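Local coordinates for protein glycosyltransferase Gtf1 (Streptococcus gordonii, PDB 5E9T) that is a GT-B-type glycosyltransferase that carries an added extended beta-sheet domain, at residues A[95-100]-A[115-120]. The protein carries 1 engineered substitution. Sequence-based numbering, arbitrary orientation.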
loop_
_atom_site.group_PDB
_atom_site.type_symbol
_atom_site.label_atom_id
_atom_site.label_comp_id
_atom_site.label_asym_id
_atom_site.label_seq_id
_atom_site.Cartn_x
_atom_site.Cartn_y
_atom_site.Cartn_z
ATOM N N SER A 95 -21.957 -12.941 44.882
ATOM C CA SER A 95 -22.460 -12.236 43.719
ATOM C C SER A 95 -22.573 -10.750 44.038
ATOM O O SER A 95 -22.640 -10.341 45.200
ATOM C CB SER A 95 -23.818 -12.791 43.270
ATOM O OG SER A 95 -24.830 -11.807 43.359
ATOM N N GLU A 96 -22.573 -9.945 42.981
ATOM C CA GLU A 96 -22.725 -8.503 43.079
ATOM C C GLU A 96 -23.684 -8.068 41.985
ATOM O O GLU A 96 -23.665 -8.630 40.888
ATOM C CB GLU A 96 -21.376 -7.791 42.919
ATOM C CG GLU A 96 -21.086 -6.725 43.956
ATOM C CD GLU A 96 -19.656 -6.220 43.873
ATOM O OE1 GLU A 96 -19.241 -5.781 42.779
ATOM O OE2 GLU A 96 -18.942 -6.272 44.898
ATOM N N LYS A 97 -24.542 -7.096 42.283
ATOM C CA LYS A 97 -25.439 -6.569 41.264
ATOM C C LYS A 97 -25.533 -5.058 41.377
ATOM O O LYS A 97 -25.875 -4.530 42.440
ATOM C CB LYS A 97 -26.833 -7.187 41.359
ATOM C CG LYS A 97 -27.788 -6.601 40.340
ATOM C CD LYS A 97 -28.943 -7.530 40.038
ATOM C CE LYS A 97 -29.851 -6.928 38.984
ATOM N NZ LYS A 97 -30.776 -7.940 38.413
ATOM N N GLU A 98 -25.217 -4.371 40.281
ATOM C CA GLU A 98 -25.308 -2.917 40.214
ATOM C C GLU A 98 -25.956 -2.550 38.886
ATOM O O GLU A 98 -25.324 -2.693 37.835
ATOM C CB GLU A 98 -23.917 -2.311 40.338
ATOM C CG GLU A 98 -23.856 -0.875 40.748
ATOM C CD GLU A 98 -22.469 -0.523 41.225
ATOM O OE1 GLU A 98 -21.592 -1.414 41.171
ATOM O OE2 GLU A 98 -22.251 0.630 41.648
ATOM N N GLY A 99 -27.176 -2.024 38.933
ATOM C CA GLY A 99 -27.895 -1.791 37.691
ATOM C C GLY A 99 -27.919 -3.049 36.845
ATOM O O GLY A 99 -28.284 -4.133 37.312
ATOM N N LYS A 100 -27.486 -2.920 35.593
ATOM C CA LYS A 100 -27.428 -4.045 34.670
ATOM C C LYS A 100 -26.128 -4.837 34.762
ATOM O O LYS A 100 -25.996 -5.861 34.086
ATOM C CB LYS A 100 -27.632 -3.555 33.235
ATOM C CG LYS A 100 -28.647 -2.436 33.120
ATOM C CD LYS A 100 -29.367 -2.463 31.783
ATOM C CE LYS A 100 -28.513 -1.887 30.676
ATOM N NZ LYS A 100 -29.345 -1.547 29.492
ATOM N N CYS A 115 -20.918 -9.749 34.288
ATOM C CA CYS A 115 -21.975 -9.925 33.304
ATOM C C CYS A 115 -22.760 -8.630 33.157
ATOM O O CYS A 115 -23.130 -8.004 34.155
ATOM C CB CYS A 115 -22.917 -11.060 33.707
ATOM S SG CYS A 115 -22.107 -12.606 34.157
ATOM N N TYR A 116 -23.010 -8.232 31.914
ATOM C CA TYR A 116 -23.805 -7.051 31.602
ATOM C C TYR A 116 -25.121 -7.514 30.997
ATOM O O TYR A 116 -25.128 -8.156 29.941
ATOM C CB TYR A 116 -23.063 -6.129 30.638
ATOM C CG TYR A 116 -21.757 -5.600 31.181
ATOM C CD1 TYR A 116 -20.604 -6.374 31.145
ATOM C CD2 TYR A 116 -21.675 -4.326 31.723
ATOM C CE1 TYR A 116 -19.405 -5.895 31.639
ATOM C CE2 TYR A 116 -20.480 -3.836 32.217
ATOM C CZ TYR A 116 -19.350 -4.626 32.172
ATOM O OH TYR A 116 -18.160 -4.148 32.665
ATOM N N LEU A 117 -26.229 -7.194 31.661
ATOM C CA LEU A 117 -27.501 -7.729 31.209
ATOM C C LEU A 117 -28.101 -6.864 30.107
ATOM O O LEU A 117 -27.591 -5.796 29.757
ATOM C CB LEU A 117 -28.490 -7.832 32.365
ATOM C CG LEU A 117 -28.131 -8.735 33.537
ATOM C CD1 LEU A 117 -28.381 -7.960 34.799
ATOM C CD2 LEU A 117 -28.962 -10.000 33.518
ATOM N N ARG A 118 -29.224 -7.340 29.575
ATOM C CA ARG A 118 -30.006 -6.577 28.601
ATOM C C ARG A 118 -30.962 -5.659 29.355
ATOM O O ARG A 118 -30.829 -4.433 29.314
ATOM C CB ARG A 118 -30.752 -7.526 27.663
ATOM C CG ARG A 118 -31.605 -6.814 26.640
ATOM C CD ARG A 118 -32.441 -7.784 25.833
ATOM N NE ARG A 118 -33.136 -7.102 24.745
ATOM C CZ ARG A 118 -33.815 -7.725 23.789
ATOM N NH1 ARG A 118 -33.896 -9.048 23.787
ATOM N NH2 ARG A 118 -34.416 -7.024 22.837
ATOM N N GLN A 119 -31.933 -6.253 30.041
ATOM C CA GLN A 119 -32.769 -5.567 31.013
ATOM C C GLN A 119 -32.371 -6.020 32.411
ATOM O O GLN A 119 -31.993 -7.177 32.620
ATOM C CB GLN A 119 -34.255 -5.860 30.778
ATOM C CG GLN A 119 -34.641 -6.051 29.318
ATOM C CD GLN A 119 -34.912 -4.743 28.604
ATOM O OE1 GLN A 119 -34.890 -3.671 29.211
ATOM N NE2 GLN A 119 -35.174 -4.824 27.302
ATOM N N GLU A 120 -32.451 -5.095 33.370
ATOM C CA GLU A 120 -32.080 -5.425 34.743
ATOM C C GLU A 120 -33.049 -6.423 35.365
ATOM O O GLU A 120 -32.650 -7.218 36.222
ATOM C CB GLU A 120 -32.011 -4.155 35.589
ATOM C CG GLU A 120 -33.255 -3.285 35.490
ATOM C CD GLU A 120 -34.219 -3.505 36.647
ATOM O OE1 GLU A 120 -35.087 -2.645 36.873
ATOM O OE2 GLU A 120 -34.102 -4.535 37.331
#
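Lys-100 meets the segment 115-120 with both its backbone and its side chain. Its carbonyl O receives the backbone N-H of Leu-117 in a nearly straight bond (N to O 2.8 Å, 167° at the hydrogen), and the CA of Tyr-116 adds a weaker C-H...O contact to the same oxygen. CB, CG and CD1 of Leu-117 lie beside that acceptor, the nearest of them, CD1, at 3.3 Å from Lys-100 O. The buried leucine side chain also packs against Val-102 of the next strand and Leu-81 of helix 81-86.

The side chain of Lys-100 runs over the turn that follows the strand. The bend at chi3 (-78°) sets CE, and NZ approaches from beyond Arg-118 O, 16° from the carbonyl plane, to donate a long bond of 3.3 Å to that oxygen, while CD lies 3.5 Å from Arg-118 O. Lys-97, fully extended, reaches Glu-120 from strand 94-98: its NZ lies in the plane of the Glu-120 carbonyl and donates to O at 3.0 Å. The Glu-120 carboxylate, poorly ordered, does not touch this ammonium, although the opposite charges may attract weakly.

Two lysines thus hold backbone carbonyls of the loop 118-120. Strands 94-98 and 111-117 flank strand 101-106 in the antiparallel order. Gly-99 and Lys-100 form the two-residue turn of the hairpin 94-98/101-106, with backbone angles that fit type II', and the second turn residue, Lys-100, ties this beta-hairpin by its backbone bond to the end of strand 111-117 in the up-and-down beta meander that forms the extended beta-sheet domain of GtfA.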